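Cystalysin (Treponema denticola, PDB 1C7N) is a two-subunit pyridoxal-5'-phosphate-binding protein of the class I and II aminotransferase family. Local coordinates at residues 39-44 / 371-376; 204-209 / 236-241. All coordinates share one frame; numbering follows the deposited sequence.

Contact 1. Residues 39-44 / 371-376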
# COMPACT_ATOMS: atom_id res chain seq x y z
N ALA A 39 -6.63 9.68 -14.95
CA ALA A 39 -7.86 8.95 -14.73
C ALA A 39 -8.42 8.78 -13.31
O ALA A 39 -8.39 7.68 -12.75
CB ALA A 39 -7.77 7.58 -15.40
N ASP A 40 -8.89 9.88 -12.73
CA ASP A 40 -9.59 9.85 -11.45
C ASP A 40 -10.68 10.89 -11.69
O ASP A 40 -10.50 11.79 -12.51
CB ASP A 40 -8.68 10.11 -10.22
CG ASP A 40 -8.16 11.54 -10.10
OD1 ASP A 40 -7.35 11.75 -9.17
OD2 ASP A 40 -8.54 12.43 -10.87
N MET A 41 -11.83 10.74 -11.03
CA MET A 41 -12.97 11.62 -11.27
C MET A 41 -13.06 12.99 -10.61
O MET A 41 -12.58 13.21 -9.51
CB MET A 41 -14.27 10.87 -10.95
CG MET A 41 -14.43 9.56 -11.68
SD MET A 41 -16.02 8.80 -11.31
CE MET A 41 -15.73 7.12 -11.91
N GLU A 42 -13.72 13.91 -11.32
CA GLU A 42 -13.93 15.26 -10.83
C GLU A 42 -15.33 15.33 -10.22
O GLU A 42 -16.06 16.31 -10.37
CB GLU A 42 -13.78 16.27 -11.97
CG GLU A 42 -12.33 16.50 -12.39
CD GLU A 42 -11.43 16.89 -11.22
OE1 GLU A 42 -11.79 17.82 -10.48
OE2 GLU A 42 -10.36 16.27 -11.05
N PHE A 43 -15.69 14.25 -9.52
CA PHE A 43 -16.97 14.12 -8.85
C PHE A 43 -16.68 13.75 -7.40
O PHE A 43 -15.66 13.11 -7.11
CB PHE A 43 -17.78 12.96 -9.44
CG PHE A 43 -18.20 13.14 -10.87
CD1 PHE A 43 -18.09 12.09 -11.78
CD2 PHE A 43 -18.76 14.34 -11.31
CE1 PHE A 43 -18.54 12.22 -13.09
CE2 PHE A 43 -19.21 14.49 -12.62
CZ PHE A 43 -19.10 13.43 -13.51
N LYS A 44 -17.54 14.16 -6.48
CA LYS A 44 -17.32 13.75 -5.10
C LYS A 44 -17.63 12.24 -5.13
O LYS A 44 -18.36 11.77 -6.01
CB LYS A 44 -18.27 14.48 -4.15
CG LYS A 44 -17.81 15.88 -3.74
CD LYS A 44 -16.44 15.84 -3.06
CE LYS A 44 -16.23 16.99 -2.07
NZ LYS A 44 -16.28 18.35 -2.68
N ASN A 371 -10.61 12.98 -20.24
CA ASN A 371 -11.26 12.36 -19.09
C ASN A 371 -12.70 12.90 -19.01
O ASN A 371 -12.91 14.06 -18.63
CB ASN A 371 -10.50 12.71 -17.80
CG ASN A 371 -11.11 12.08 -16.58
OD1 ASN A 371 -12.31 11.84 -16.53
ND2 ASN A 371 -10.28 11.82 -15.57
N LEU A 372 -13.67 12.06 -19.36
CA LEU A 372 -15.08 12.46 -19.35
C LEU A 372 -15.74 12.48 -17.98
O LEU A 372 -16.89 12.91 -17.86
CB LEU A 372 -15.89 11.52 -20.26
CG LEU A 372 -15.49 11.46 -21.74
CD1 LEU A 372 -16.41 10.48 -22.45
CD2 LEU A 372 -15.57 12.84 -22.38
N ALA A 373 -15.03 12.03 -16.95
CA ALA A 373 -15.60 12.00 -15.60
C ALA A 373 -15.60 13.36 -14.91
O ALA A 373 -14.88 13.57 -13.93
CB ALA A 373 -14.86 10.98 -14.75
N ALA A 374 -16.43 14.26 -15.41
CA ALA A 374 -16.55 15.60 -14.86
C ALA A 374 -17.96 16.10 -15.18
O ALA A 374 -18.67 15.49 -15.99
CB ALA A 374 -15.51 16.53 -15.48
N PRO A 375 -18.40 17.19 -14.53
CA PRO A 375 -19.74 17.70 -14.82
C PRO A 375 -19.81 18.13 -16.28
O PRO A 375 -18.84 18.65 -16.83
CB PRO A 375 -19.89 18.87 -13.86
CG PRO A 375 -19.06 18.44 -12.68
CD PRO A 375 -17.82 17.88 -13.36
N SER A 376 -20.97 17.91 -16.91
CA SER A 376 -21.16 18.29 -18.30
C SER A 376 -20.80 19.76 -18.53
O SER A 376 -20.15 20.11 -19.52
CB SER A 376 -22.61 18.01 -18.71
OG SER A 376 -22.90 16.62 -18.60

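Contact 2. Residues 204-209 / 236-241. With PLP (pyridoxal-5'-phosphate), chain I.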
# COMPACT_ATOMS: atom_id res chain seq x y z
N GLU A 204 -8.59 -5.80 -16.18
CA GLU A 204 -9.97 -5.42 -16.43
C GLU A 204 -10.47 -4.44 -15.37
O GLU A 204 -11.62 -4.51 -14.93
CB GLU A 204 -10.84 -6.69 -16.47
CG GLU A 204 -10.17 -7.86 -17.21
CD GLU A 204 -11.12 -8.97 -17.62
OE1 GLU A 204 -12.23 -9.07 -17.06
OE2 GLU A 204 -10.74 -9.77 -18.51
N ILE A 205 -9.60 -3.51 -14.98
CA ILE A 205 -9.98 -2.55 -13.96
C ILE A 205 -11.15 -1.68 -14.39
O ILE A 205 -11.91 -1.19 -13.55
CB ILE A 205 -8.80 -1.65 -13.54
CG1 ILE A 205 -9.17 -0.90 -12.26
CG2 ILE A 205 -8.46 -0.67 -14.65
CD1 ILE A 205 -8.06 -0.13 -11.64
N HIS A 206 -11.31 -1.48 -15.70
CA HIS A 206 -12.41 -0.67 -16.22
C HIS A 206 -13.64 -1.51 -16.55
O HIS A 206 -14.55 -1.02 -17.22
CB HIS A 206 -12.01 0.05 -17.51
CG HIS A 206 -10.92 1.06 -17.36
ND1 HIS A 206 -9.59 0.75 -17.53
CD2 HIS A 206 -10.97 2.39 -17.12
CE1 HIS A 206 -8.86 1.85 -17.41
NE2 HIS A 206 -9.68 2.86 -17.16
N PHE A 207 -13.71 -2.76 -16.09
CA PHE A 207 -14.86 -3.56 -16.50
C PHE A 207 -16.25 -3.19 -15.98
O PHE A 207 -17.24 -3.77 -16.44
CB PHE A 207 -14.58 -5.08 -16.33
CG PHE A 207 -14.59 -5.59 -14.90
CD1 PHE A 207 -14.42 -6.96 -14.66
CD2 PHE A 207 -14.77 -4.75 -13.82
CE1 PHE A 207 -14.43 -7.48 -13.36
CE2 PHE A 207 -14.79 -5.26 -12.51
CZ PHE A 207 -14.62 -6.62 -12.29
N ASP A 208 -16.36 -2.21 -15.08
CA ASP A 208 -17.68 -1.78 -14.60
C ASP A 208 -18.10 -0.51 -15.32
O ASP A 208 -19.24 -0.06 -15.18
CB ASP A 208 -17.68 -1.49 -13.10
CG ASP A 208 -17.32 -2.69 -12.26
OD1 ASP A 208 -17.90 -3.77 -12.49
OD2 ASP A 208 -16.47 -2.55 -11.36
N LEU A 209 -17.17 0.09 -16.06
CA LEU A 209 -17.45 1.34 -16.78
C LEU A 209 -17.69 1.08 -18.26
O LEU A 209 -16.85 1.39 -19.11
CB LEU A 209 -16.28 2.31 -16.57
CG LEU A 209 -16.09 2.74 -15.11
CD1 LEU A 209 -14.69 3.29 -14.88
CD2 LEU A 209 -17.14 3.76 -14.73
N PRO A 236 -12.02 -1.77 -7.40
CA PRO A 236 -13.16 -0.86 -7.39
C PRO A 236 -12.74 0.60 -7.60
O PRO A 236 -13.58 1.48 -7.75
CB PRO A 236 -13.75 -1.08 -6.00
CG PRO A 236 -12.50 -1.21 -5.17
CD PRO A 236 -11.63 -2.14 -6.02
N SER A 237 -11.42 0.84 -7.63
CA SER A 237 -10.87 2.20 -7.78
C SER A 237 -11.31 3.05 -8.96
O SER A 237 -11.71 4.20 -8.78
CB SER A 237 -9.33 2.15 -7.73
OG SER A 237 -8.81 1.19 -8.62
N LYS A 238 -11.23 2.53 -10.18
CA LYS A 238 -11.66 3.31 -11.33
C LYS A 238 -13.18 3.48 -11.30
O LYS A 238 -13.71 4.57 -11.55
CB LYS A 238 -11.22 2.64 -12.63
CG LYS A 238 -9.79 2.96 -13.03
CD LYS A 238 -9.65 4.43 -13.40
CE LYS A 238 -8.20 4.87 -13.68
NZ LYS A 238 -7.42 3.72 -14.14
N THR A 239 -13.88 2.40 -10.96
CA THR A 239 -15.34 2.42 -10.91
C THR A 239 -15.92 3.46 -9.95
O THR A 239 -16.84 4.20 -10.32
CB THR A 239 -15.89 1.04 -10.48
OG1 THR A 239 -15.29 0.02 -11.29
CG2 THR A 239 -17.41 0.99 -10.65
N PHE A 240 -15.39 3.53 -8.74
CA PHE A 240 -15.93 4.46 -7.74
C PHE A 240 -15.03 5.63 -7.34
O PHE A 240 -15.23 6.26 -6.30
CB PHE A 240 -16.34 3.66 -6.50
CG PHE A 240 -17.31 2.55 -6.79
CD1 PHE A 240 -16.87 1.25 -7.00
CD2 PHE A 240 -18.68 2.82 -6.89
CE1 PHE A 240 -17.77 0.23 -7.30
CE2 PHE A 240 -19.59 1.80 -7.20
CZ PHE A 240 -19.14 0.51 -7.40
N ASN A 241 -14.04 5.92 -8.18
CA ASN A 241 -13.12 7.03 -7.95
C ASN A 241 -12.38 6.94 -6.61
O ASN A 241 -12.30 7.93 -5.87
CB ASN A 241 -13.90 8.35 -8.05
CG ASN A 241 -13.00 9.56 -8.12
OD1 ASN A 241 -11.83 9.47 -8.49
ND2 ASN A 241 -13.55 10.73 -7.79
N1 PLP I . -4.78 -0.32 -15.36
C2 PLP I . -5.35 0.56 -16.30
C2A PLP I . -5.52 -0.02 -17.70
C3 PLP I . -5.78 1.86 -15.79
O3 PLP I . -6.20 2.69 -16.75
C4 PLP I . -5.66 2.15 -14.41
C4A PLP I . -6.17 3.40 -13.85
C5 PLP I . -5.07 1.11 -13.52
C6 PLP I . -4.63 -0.08 -14.02
C5A PLP I . -5.30 1.31 -12.02
O4P PLP I . -4.28 1.35 -11.11
P PLP I . -4.81 1.46 -9.58
O1P PLP I . -3.60 1.84 -8.86
O2P PLP I . -5.32 0.10 -9.16
O3P PLP I . -5.86 2.48 -9.47
O HOH W 1 -14.55 -0.30 -13.72
O HOH W 2 -12.11 -0.02 -11.05

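Contact 1. Residues 39-44 / 371-376
Phe-43 lies across the backbone of Ala-373, Ala-374 and Pro-375, where two irregular segments run side by side in the same direction. From CB its CG stands anti to the carbonyl carbon (chi1 -65°), which carries the ring back over residues 373-375. CD1 comes first to Ala-373 O, which sits over one face of the ring near the rim. CE1 then meets Ala-373 C, and the tip CZ reaches Ala-374 O at 3.3 Å. On the other flank CE2 lies 3.7 Å from Pro-375 CD. A wide ring suits this place because its rim atoms reach three successive residues, with one face turned to Ala-373 O. The small methyl of Ala-373 fits closely here: its CB is 3.4 Å from Met-41 CG, a tight carbon pair. The carbonyl of Ala-373 accepts a nearly straight bond from Glu-42 N (2.9 Å, 168°).

Asn-371 offers both poles of an amide. OD1 takes Ala-373 N at 2.8 Å, forming an Asx turn that leads into the inverse gamma turn centred on Ala-373. ND2 gives a bent bond to Asp-40 O (3.1 Å, 138°), approaching from above the carbonyl plane, and another bond to Val-38 O. The carboxylates of Asp-40 and Glu-42 both form salt bridges with Arg-11 and Lys-18.

Strand 367-371 ends at Asn-371, and Pro-375 occupies the N-cap position before helix 376-393; Leu-372 and Met-41 pack on helix 289-313, while Ala-39 touches strand 327-331.

Contact 2. Residues 204-209 / 236-241
Ile-205 meets both Lys-238 and pyridoxal-5'-phosphate. With CG1 anti to the backbone N (chi1 -167°), CD1 extends to 3.8 Å from Lys-238 CG, the two side chains crossing at about a right angle, while CG2 lies over one face of the pyridine ring, 3.7 Å from PLP C2. A branched aliphatic residue can supply both surfaces. The carbonyl O of Ile-205 accepts from two waters; one in turn accepts from Thr-239 N, the other donates to Thr-239 OG1.

His-206 turns a ring face to Lys-238 CG, and its NE2 is 3.9 Å from Lys-238 NZ. Lys-238 NZ is bonded to PLP C4A at 1.3 Å, consistent with the internal aldimine of fold-type I enzymes, in which the lysine follows a strand of the large-domain sheet, here 230-234. Ser-237, just before Lys-238, gives a weak bond from OG to PLP O3P.

Two overlapping type I turns, Glu-204 to Phe-207 and His-206 to Leu-209, bring Ile-205 O and Asp-208 N to the same water. Asp-208 OD2 accepts from Thr-239 OG1 at 2.8 Å through its anti lone pair, and OD1 is held by Trp-78. The threonine hydroxyl thus donates to a carboxylate while accepting from the water that Asp-208 N also binds (3.0 Å), so a small group satisfies several buried polar atoms. Leu-209 lays CD1 on the Lys-238 carbonyl, 3.7 Å from its O, and also packs on Leu-292 of helix 289-313.

Both contacts are buried, neither belonging to the surface, but contact 2 lies about 7 Å from the chain centre and contact 1 about 14 Å, measured centre to centre. Contact 2 is nested within the long loop of chain that contact 1 closes, and side chains of both pack on helix 289-313. They touch directly: Asn-241 OD1 accepts a weak hydrogen bond from Met-41 N, and Ala-39 packs on Lys-238. Contact 1 joins its segments by direct amide and backbone bonds with apolar packing; contact 2 has instead one direct hydroxyl-carboxylate bond, two bridging waters and a covalently held ligand. Each also meets the second subunit, Asp-40 at Tyr-64 of that chain and Asn-241 at its Val-61.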